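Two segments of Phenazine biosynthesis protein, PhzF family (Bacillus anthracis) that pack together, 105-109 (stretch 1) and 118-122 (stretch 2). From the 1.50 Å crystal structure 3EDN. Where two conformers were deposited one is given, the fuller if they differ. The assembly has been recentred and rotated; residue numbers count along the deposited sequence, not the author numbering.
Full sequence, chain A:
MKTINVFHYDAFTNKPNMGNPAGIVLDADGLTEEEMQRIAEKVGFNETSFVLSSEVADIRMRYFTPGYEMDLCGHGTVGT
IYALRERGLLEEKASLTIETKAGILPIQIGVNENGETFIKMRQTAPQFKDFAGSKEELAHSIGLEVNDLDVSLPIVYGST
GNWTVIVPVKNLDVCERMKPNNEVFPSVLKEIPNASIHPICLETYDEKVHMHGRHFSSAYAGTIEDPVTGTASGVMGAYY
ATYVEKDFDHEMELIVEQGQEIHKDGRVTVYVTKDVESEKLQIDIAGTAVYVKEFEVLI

Stretch 1 105-109: LPIQI
Stretch 2 (118-122) FIKMR

Neighbouring antiparallel strands illustrate a general principle: the backbone fixes the register, and alternation then sorts the side chains into two chemically distinct layers. In this PhzF-family protein, residues 105-109 and 118-122 are both strand throughout, with phi between -80° and -142° and psi between 120° and 159°. Their N-to-C directions lie at 150°, and the axes approach to 4.8 Å.

The register centres on Gln108 and Lys120, a hydrogen-bonded pair whose CA atoms lie 5.0 Å apart. Each residue donates its amide to the other's carbonyl: Gln108 N to Lys120 O at 3.0 Å (167° at the hydrogen) and Lys120 N to Gln108 O at 2.9 Å (160°). One step along, Ile109 faces Ile119 as a non-hydrogen-bonded pair, CA to CA 4.9 Å. The same carbonyls also receive CA-H...O contacts, from Ile107 CA to Lys120 O at 3.5 Å and from Ile119 CA to Gln108 O at 3.6 Å; Ile109 CA makes a third, 3.5 Å from Phe118 O. Toward the other end, a water bridges the strands, donating to Pro106 O at 2.7 Å and accepting from Arg122 N at 3.0 Å.

Ile107, Ile109, Ile119 and Met121 share one face, and all four are buried. Ile107 (chi1 m, chi2 m) and Ile119 (also m, m) have side chains whose ends come nearer the opposing strand, and their CG2 methyls meet at 3.6 Å, a diagonal apolar contact. The m chi2 of Ile107 places CD1 3.9 Å from Met121 CB. Ile109 differs, pairing m with an extended t chi2 (168°); its CG1 lies 4.2 Å from Ile119 CD1. Met121, present as selenomethionine, adopts p, t, p, with chi2 at -155°, so its chain turns at both ends rather than running straight. These contacts are purely van der Waals and complement the polar backbone ladder.

Gln108 and Lys120 occupy the other face. Their CB atoms are 4.0 Å apart, yet both side chains then lead away from the opposite strand. Lys120 does so fully extended, t at all four chi angles, which carries its ammonium far from the backbone while its aliphatic stem begins beside Gln108. Gln108 instead folds, with chi1 m (-42°), chi2 m (-58°) and chi3 -40°. The paired residues thus meet at their bases and diverge at their polar ends. Altogether the two stretches bury 341 Å², counting both sides.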

ATOM      1  N   LEU A 105       9.879  -1.908 -16.412  1.00 16.90           N
ATOM      2  CA  LEU A 105      10.579  -3.043 -17.035  1.00 16.47           C
ATOM      3  C   LEU A 105       9.887  -3.503 -18.306  1.00 16.23           C
ATOM      4  O   LEU A 105       8.727  -3.875 -18.275  1.00 14.94           O
ATOM      5  CB  LEU A 105      10.618  -4.235 -16.074  1.00 18.04           C
ATOM      6  CG  LEU A 105      11.144  -4.025 -14.661  1.00 19.02           C
ATOM      7  CD1 LEU A 105      11.070  -5.361 -13.927  1.00 20.53           C
ATOM      8  CD2 LEU A 105      12.567  -3.468 -14.673  1.00 20.15           C
ATOM      9  N   PRO A 106      10.590  -3.488 -19.436  1.00 15.56           N
ATOM     10  CA  PRO A 106      10.070  -4.127 -20.633  1.00 14.90           C
ATOM     11  C   PRO A 106      10.294  -5.639 -20.566  1.00 14.54           C
ATOM     12  O   PRO A 106      11.419  -6.098 -20.312  1.00 15.37           O
ATOM     13  CB  PRO A 106      10.932  -3.547 -21.764  1.00 15.87           C
ATOM     14  CG  PRO A 106      11.819  -2.555 -21.142  1.00 17.01           C
ATOM     15  CD  PRO A 106      11.875  -2.824 -19.674  1.00 15.64           C
ATOM     16  N   ILE A 107       9.235  -6.395 -20.827  1.00 13.30           N
ATOM     17  CA  ILE A 107       9.241  -7.853 -20.786  1.00 12.91           C
ATOM     18  C   ILE A 107       8.850  -8.400 -22.139  1.00 12.79           C
ATOM     19  O   ILE A 107       7.925  -7.881 -22.761  1.00 14.52           O
ATOM     20  CB  ILE A 107       8.185  -8.352 -19.766  1.00 14.27           C
ATOM     21  CG1 ILE A 107       8.466  -7.777 -18.377  1.00 15.60           C
ATOM     22  CG2 ILE A 107       8.040  -9.885 -19.780  1.00 15.13           C
ATOM     23  CD1 ILE A 107       9.837  -8.073 -17.813  1.00 15.10           C
ATOM     24  N   GLN A 108       9.556  -9.429 -22.616  1.00 11.50           N
ATOM     25  CA  GLN A 108       9.155 -10.116 -23.843  1.00 12.75           C
ATOM     26  C   GLN A 108       8.573 -11.465 -23.486  1.00 13.20           C
ATOM     27  O   GLN A 108       9.072 -12.150 -22.609  1.00 14.41           O
ATOM     28  CB  GLN A 108      10.355 -10.339 -24.759  1.00 14.87           C
ATOM     29  CG  GLN A 108      11.279  -9.159 -24.845  1.00 17.88           C
ATOM     30  CD  GLN A 108      10.573  -7.921 -25.321  1.00 20.26           C
ATOM     31  OE1 GLN A 108       9.731  -7.981 -26.224  1.00 22.17           O
ATOM     32  NE2 GLN A 108      10.909  -6.782 -24.725  1.00 20.09           N
ATOM     33  N   ILE A 109       7.524 -11.850 -24.193  1.00 12.55           N
ATOM     34  CA  ILE A 109       6.874 -13.121 -23.969  1.00 13.73           C
ATOM     35  C   ILE A 109       6.991 -13.917 -25.252  1.00 15.15           C
ATOM     36  O   ILE A 109       6.523 -13.476 -26.311  1.00 15.85           O
ATOM     37  CB  ILE A 109       5.395 -12.928 -23.593  1.00 14.00           C
ATOM     38  CG1 ILE A 109       5.298 -12.017 -22.366  1.00 15.14           C
ATOM     39  CG2 ILE A 109       4.735 -14.297 -23.373  1.00 14.23           C
ATOM     40  CD1 ILE A 109       3.894 -11.512 -22.045  1.00 15.57           C
ATOM     41  N   PHE A 118       8.137 -18.595 -22.560  1.00 12.48           N
ATOM     42  CA  PHE A 118       9.305 -18.052 -21.886  1.00 13.54           C
ATOM     43  C   PHE A 118       9.140 -16.558 -21.669  1.00 12.51           C
ATOM     44  O   PHE A 118       8.605 -15.852 -22.522  1.00 14.30           O
ATOM     45  CB  PHE A 118      10.553 -18.316 -22.751  1.00 15.25           C
ATOM     46  CG  PHE A 118      11.277 -19.576 -22.393  1.00 16.93           C
ATOM     47  CD1 PHE A 118      10.674 -20.826 -22.533  1.00 17.81           C
ATOM     48  CD2 PHE A 118      12.557 -19.513 -21.873  1.00 18.39           C
ATOM     49  CE1 PHE A 118      11.369 -21.984 -22.165  1.00 18.11           C
ATOM     50  CE2 PHE A 118      13.238 -20.651 -21.522  1.00 18.21           C
ATOM     51  CZ  PHE A 118      12.650 -21.881 -21.659  1.00 17.94           C
ATOM     52  N   ILE A 119       9.599 -16.086 -20.519  1.00 10.75           N
ATOM     53  CA  ILE A 119       9.514 -14.676 -20.134  1.00 10.28           C
ATOM     54  C   ILE A 119      10.944 -14.145 -20.104  1.00 10.43           C
ATOM     55  O   ILE A 119      11.791 -14.686 -19.375  1.00 10.73           O
ATOM     56  CB  ILE A 119       8.923 -14.519 -18.718  1.00  9.73           C
ATOM     57  CG1 ILE A 119       7.586 -15.268 -18.605  1.00 10.27           C
ATOM     58  CG2 ILE A 119       8.784 -13.059 -18.349  1.00  9.14           C
ATOM     59  CD1 ILE A 119       6.576 -14.940 -19.689  1.00 11.06           C
ATOM     60  N   LYS A 120      11.193 -13.078 -20.861  1.00  9.63           N
ATOM     61  CA  LYS A 120      12.552 -12.571 -21.085  1.00 11.02           C
ATOM     62  C   LYS A 120      12.666 -11.159 -20.539  1.00 10.63           C
ATOM     63  O   LYS A 120      11.779 -10.334 -20.751  1.00 11.33           O
ATOM     64  CB  LYS A 120      12.863 -12.589 -22.583  1.00 10.95           C
ATOM     65  CG  LYS A 120      14.276 -12.162 -22.956  1.00 12.61           C
ATOM     66  CD  LYS A 120      14.461 -12.300 -24.476  1.00 13.91           C
ATOM     67  CE  LYS A 120      15.814 -11.792 -24.933  1.00 15.21           C
ATOM     68  NZ  LYS A 120      15.917 -11.850 -26.431  1.00 18.08           N
HETATM   69  N   MSE A 121      13.755 -10.865 -19.840  1.00 11.15           N
HETATM   70  CA  MSE A 121      13.937  -9.529 -19.278  1.00 14.42           C
HETATM   71  C   MSE A 121      15.397  -9.115 -19.373  1.00 12.55           C
HETATM   72  O   MSE A 121      16.276  -9.960 -19.514  1.00 11.30           O
HETATM   73  CB  MSE A 121      13.451  -9.458 -17.829  1.00 17.21           C
HETATM   74  CG  MSE A 121      14.156 -10.377 -16.869  1.00 19.12           C
HETATM   75 SE   MSE A 121      13.014 -10.823 -15.309  0.75 21.55          SE
HETATM   76  CE  MSE A 121      11.473 -11.454 -16.300  1.00 22.87           C
ATOM     77  N   ARG A 122      15.634  -7.808 -19.316  1.00 13.12           N
ATOM     78  CA  ARG A 122      16.979  -7.244 -19.386  0.50 13.49           C
ATOM     79  C   ARG A 122      17.593  -7.127 -18.002  1.00 13.92           C
ATOM     80  O   ARG A 122      16.926  -6.707 -17.048  1.00 15.33           O
ATOM     81  CB  ARG A 122      16.917  -5.851 -20.019  0.50 14.20           C
ATOM     82  CG  ARG A 122      18.245  -5.088 -20.062  0.50 15.03           C
ATOM     83  CD  ARG A 122      19.139  -5.546 -21.219  0.50 16.17           C
ATOM     84  NE  ARG A 122      18.401  -5.580 -22.480  0.50 17.52           N
ATOM     85  CZ  ARG A 122      18.120  -4.510 -23.222  0.50 18.23           C
ATOM     86  NH1 ARG A 122      18.531  -3.303 -22.850  0.50 19.08           N
ATOM     87  NH2 ARG A 122      17.433  -4.649 -24.351  0.50 18.45           N
TER
HETATM   88  O   HOH W   1      13.502  -5.873 -18.622  1.00 19.32           O